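Local coordinates for protein phosphotriesterase, putative (Deinococcus radiodurans, PDB 4J35) that probably hydrolyses lactones as a metal-dependent TIM-barrel enzyme of the phosphotriesterase family, engineered here towards organophosphate hydrolysis and holding two cobalt ions, at residues 228-240 against 283-296. The protein carries 7 engineered substitutions. Sequence-based numbering, arbitrary orientation.
Engineered in segment 228-240: Leu235 (natural residue Val).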
# COMPACT_ATOMS: atom_id res chain seq x y z
N ARG A 228 7.11 -3.88 -3.41
CA ARG A 228 7.71 -3.06 -4.49
C ARG A 228 8.39 -3.98 -5.52
O ARG A 228 9.44 -3.64 -6.10
CB ARG A 228 8.69 -2.04 -3.91
CG ARG A 228 8.15 -1.39 -2.63
CD ARG A 228 9.01 -0.27 -2.14
NE ARG A 228 8.73 0.97 -2.85
CZ ARG A 228 9.38 2.11 -2.64
NH1 ARG A 228 10.31 2.19 -1.69
NH2 ARG A 228 9.07 3.18 -3.37
N ILE A 229 7.79 -5.14 -5.73
CA ILE A 229 8.36 -6.15 -6.62
C ILE A 229 8.37 -5.55 -8.03
O ILE A 229 7.36 -5.05 -8.49
CB ILE A 229 7.57 -7.47 -6.61
CG1 ILE A 229 7.60 -8.09 -5.19
CG2 ILE A 229 8.16 -8.47 -7.60
CD1 ILE A 229 6.75 -9.33 -5.03
N GLY A 230 9.54 -5.58 -8.65
CA GLY A 230 9.74 -4.99 -9.98
C GLY A 230 10.59 -3.73 -9.94
O GLY A 230 11.15 -3.34 -10.96
N LEU A 231 10.70 -3.09 -8.77
CA LEU A 231 11.51 -1.87 -8.64
C LEU A 231 12.91 -2.27 -8.16
O LEU A 231 13.12 -2.54 -6.98
CB LEU A 231 10.86 -0.89 -7.66
CG LEU A 231 11.49 0.49 -7.46
CD1 LEU A 231 11.58 1.20 -8.81
CD2 LEU A 231 10.65 1.29 -6.45
N GLN A 232 13.88 -2.32 -9.08
CA GLN A 232 15.12 -3.06 -8.83
C GLN A 232 16.38 -2.19 -8.76
O GLN A 232 16.80 -1.61 -9.73
CB GLN A 232 15.33 -4.12 -9.92
CG GLN A 232 14.19 -5.10 -10.09
CD GLN A 232 14.56 -6.31 -10.94
OE1 GLN A 232 15.19 -7.24 -10.46
NE2 GLN A 232 14.13 -6.32 -12.21
N GLY A 233 17.00 -2.12 -7.59
CA GLY A 233 18.22 -1.33 -7.47
C GLY A 233 18.07 0.17 -7.73
O GLY A 233 19.04 0.82 -8.14
N MET A 234 16.88 0.73 -7.53
CA MET A 234 16.72 2.18 -7.47
C MET A 234 16.90 2.61 -6.01
O MET A 234 16.17 2.15 -5.13
CB MET A 234 15.35 2.65 -7.99
CG MET A 234 15.34 4.06 -8.67
SD MET A 234 13.79 4.91 -8.23
CE MET A 234 13.35 5.91 -9.67
N LEU A 235 17.88 3.47 -5.75
CA LEU A 235 18.03 4.06 -4.42
C LEU A 235 17.94 3.02 -3.33
O LEU A 235 17.20 3.16 -2.36
CB LEU A 235 16.94 5.12 -4.21
CG LEU A 235 16.90 6.14 -5.35
CD1 LEU A 235 15.98 7.30 -5.00
CD2 LEU A 235 18.30 6.63 -5.68
N GLY A 236 18.71 1.95 -3.52
CA GLY A 236 18.88 0.96 -2.48
C GLY A 236 17.93 -0.22 -2.54
O GLY A 236 18.09 -1.16 -1.76
N THR A 237 16.95 -0.19 -3.43
CA THR A 237 16.05 -1.34 -3.51
C THR A 237 16.83 -2.55 -4.00
O THR A 237 17.73 -2.42 -4.83
CB THR A 237 14.82 -1.15 -4.40
OG1 THR A 237 15.21 -0.67 -5.70
CG2 THR A 237 13.83 -0.18 -3.77
N PRO A 238 16.49 -3.72 -3.48
CA PRO A 238 17.12 -4.95 -3.97
C PRO A 238 16.62 -5.30 -5.35
O PRO A 238 15.67 -4.69 -5.85
CB PRO A 238 16.65 -6.01 -2.97
CG PRO A 238 15.41 -5.43 -2.37
CD PRO A 238 15.64 -3.97 -2.31
N THR A 239 17.23 -6.32 -5.94
CA THR A 239 16.72 -6.89 -7.16
C THR A 239 15.62 -7.87 -6.79
O THR A 239 15.51 -8.30 -5.64
CB THR A 239 17.83 -7.64 -7.93
OG1 THR A 239 18.20 -8.82 -7.22
CG2 THR A 239 19.05 -6.74 -8.09
N ASP A 240 14.83 -8.25 -7.78
CA ASP A 240 13.76 -9.21 -7.56
C ASP A 240 14.31 -10.57 -7.16
O ASP A 240 13.69 -11.31 -6.38
CB ASP A 240 12.90 -9.34 -8.83
CG ASP A 240 11.91 -8.19 -8.99
OD1 ASP A 240 11.73 -7.42 -8.01
OD2 ASP A 240 11.30 -8.07 -10.07
N ALA A 283 15.98 -0.36 -13.73
CA ALA A 283 15.37 -0.32 -12.41
C ALA A 283 13.86 -0.33 -12.49
O ALA A 283 13.19 -0.89 -11.62
CB ALA A 283 15.82 0.92 -11.69
N VAL A 284 13.31 0.29 -13.52
CA VAL A 284 11.86 0.48 -13.58
C VAL A 284 11.18 -0.44 -14.59
O VAL A 284 9.96 -0.39 -14.75
CB VAL A 284 11.47 1.95 -13.83
CG1 VAL A 284 11.98 2.84 -12.72
CG2 VAL A 284 11.98 2.47 -15.21
N LYS A 285 11.94 -1.31 -15.24
CA LYS A 285 11.42 -2.08 -16.38
C LYS A 285 10.26 -3.01 -16.03
O LYS A 285 9.30 -3.15 -16.80
CB LYS A 285 12.53 -2.94 -17.00
CG LYS A 285 12.07 -3.73 -18.20
CD LYS A 285 13.20 -4.53 -18.82
CE LYS A 285 12.72 -5.26 -20.09
NZ LYS A 285 13.80 -6.05 -20.77
N ASP A 286 10.37 -3.70 -14.89
CA ASP A 286 9.32 -4.60 -14.45
C ASP A 286 8.43 -3.97 -13.40
O ASP A 286 7.68 -4.68 -12.75
CB ASP A 286 9.91 -5.87 -13.83
CG ASP A 286 10.73 -6.69 -14.81
OD1 ASP A 286 10.34 -6.80 -15.99
OD2 ASP A 286 11.78 -7.22 -14.37
N TRP A 287 8.52 -2.65 -13.22
CA TRP A 287 7.78 -1.98 -12.17
C TRP A 287 6.42 -1.55 -12.68
O TRP A 287 6.19 -0.35 -12.95
CB TRP A 287 8.57 -0.78 -11.66
CG TRP A 287 8.00 -0.12 -10.46
CD1 TRP A 287 7.45 -0.73 -9.35
CD2 TRP A 287 7.93 1.28 -10.22
NE1 TRP A 287 7.05 0.22 -8.45
CE2 TRP A 287 7.32 1.47 -8.98
CE3 TRP A 287 8.32 2.42 -10.97
CZ2 TRP A 287 7.10 2.74 -8.43
CZ3 TRP A 287 8.08 3.69 -10.43
CH2 TRP A 287 7.49 3.83 -9.17
N HIS A 288 5.53 -2.54 -12.80
CA HIS A 288 4.18 -2.32 -13.29
C HIS A 288 3.32 -3.47 -12.85
O HIS A 288 3.82 -4.53 -12.50
CB HIS A 288 4.20 -2.26 -14.85
CG HIS A 288 4.63 -3.54 -15.49
ND1 HIS A 288 3.77 -4.59 -15.68
CD2 HIS A 288 5.84 -3.95 -15.93
CE1 HIS A 288 4.43 -5.59 -16.25
NE2 HIS A 288 5.69 -5.22 -16.40
N PRO A 289 2.01 -3.27 -12.80
CA PRO A 289 1.21 -4.24 -12.01
C PRO A 289 0.93 -5.62 -12.61
O PRO A 289 0.20 -6.40 -12.01
CB PRO A 289 -0.10 -3.50 -11.79
CG PRO A 289 -0.16 -2.53 -12.93
CD PRO A 289 1.23 -2.07 -13.13
N LEU A 290 1.47 -5.93 -13.78
CA LEU A 290 1.29 -7.25 -14.35
C LEU A 290 2.47 -8.18 -14.09
O LEU A 290 2.46 -9.36 -14.47
CB LEU A 290 1.14 -7.09 -15.92
CG LEU A 290 0.19 -5.96 -16.31
CD1 LEU A 290 0.14 -5.81 -17.87
CD2 LEU A 290 -1.20 -6.22 -15.82
N HIS A 291 3.54 -7.62 -13.53
CA HIS A 291 4.79 -8.33 -13.30
C HIS A 291 4.64 -9.52 -12.34
O HIS A 291 5.20 -10.59 -12.57
CB HIS A 291 5.81 -7.31 -12.79
CG HIS A 291 7.11 -7.89 -12.33
ND1 HIS A 291 7.83 -8.81 -13.06
CD2 HIS A 291 7.85 -7.64 -11.23
CE1 HIS A 291 8.95 -9.10 -12.43
NE2 HIS A 291 8.98 -8.41 -11.30
N ILE A 292 3.77 -9.41 -11.34
CA ILE A 292 3.73 -10.46 -10.34
C ILE A 292 3.04 -11.67 -10.99
O ILE A 292 3.57 -12.78 -10.99
CB ILE A 292 3.03 -10.04 -9.05
CG1 ILE A 292 4.05 -9.31 -8.19
CG2 ILE A 292 2.48 -11.28 -8.35
CD1 ILE A 292 3.44 -8.57 -6.98
N SER A 293 1.91 -11.40 -11.62
CA SER A 293 1.21 -12.42 -12.39
C SER A 293 2.07 -13.08 -13.48
O SER A 293 2.09 -14.32 -13.57
CB SER A 293 -0.06 -11.85 -13.00
OG SER A 293 -0.91 -11.31 -12.01
N ASP A 294 2.75 -12.30 -14.32
CA ASP A 294 3.43 -12.87 -15.49
C ASP A 294 4.80 -13.48 -15.18
O ASP A 294 5.22 -14.42 -15.88
CB ASP A 294 3.64 -11.81 -16.61
CG ASP A 294 2.36 -11.27 -17.15
OD1 ASP A 294 1.29 -11.78 -16.78
OD2 ASP A 294 2.42 -10.34 -18.00
N ASP A 295 5.52 -12.93 -14.20
CA ASP A 295 6.93 -13.28 -14.00
C ASP A 295 7.15 -13.95 -12.62
O ASP A 295 7.88 -14.92 -12.49
CB ASP A 295 7.81 -12.06 -14.04
CG ASP A 295 7.74 -11.33 -15.37
OD1 ASP A 295 7.82 -12.04 -16.40
OD2 ASP A 295 7.60 -10.10 -15.33
N ILE A 296 6.51 -13.40 -11.61
CA ILE A 296 6.84 -13.80 -10.23
C ILE A 296 6.19 -15.11 -9.83
O ILE A 296 6.88 -16.04 -9.42
CB ILE A 296 6.45 -12.71 -9.22
CG1 ILE A 296 7.18 -11.40 -9.55
CG2 ILE A 296 6.73 -13.18 -7.78
CD1 ILE A 296 8.70 -11.51 -9.53
O HOH W 1 12.75 -3.74 -13.02
O HOH W 2 12.51 -9.06 -12.22
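Gly230, Leu231, Gln232 and Asp240 dock on Ala283, Asp286, Trp287 and His291 in a buried contact beside the metal centre of this TIM-barrel hydrolase, where the loop after strand 223-226 meets the turn before helix 291-303 and the start of that helix. One backbone bond crosses: Gln232 N meets a lone pair of Ala283 O in the carbonyl plane at 3.0 Å, nearly straight. Leu231 CB lies over one face of the five-membered ring of Trp287, a CH-pi contact; CG anti to the backbone N (chi1 -175°) sets CD1 over the same face of the indole, toward CD2 and CE3. The Trp287 side chain comes within about 4 Å (nearest atoms) of that of the metal ligand Asp264. His291 NE2 donates to Asp240 OD2 at 2.6 Å, from the syn side but 33° out of the carboxylate plane, while His291 ND1 donates in its ring plane to Asp295 OD2. Asp286 CB covers the imidazole centre and Ile296 CG1 the opposite face. Next to it, Ile229 CG2 packs on Ile296 CD1 at 3.6 Å. A water donates to both Asp240 OD2 and Asp286 OD2. The carboxylates of Asp240 and Asp295, one on each ring nitrogen, fix the rotation of His291 and would probably favour its protonated form.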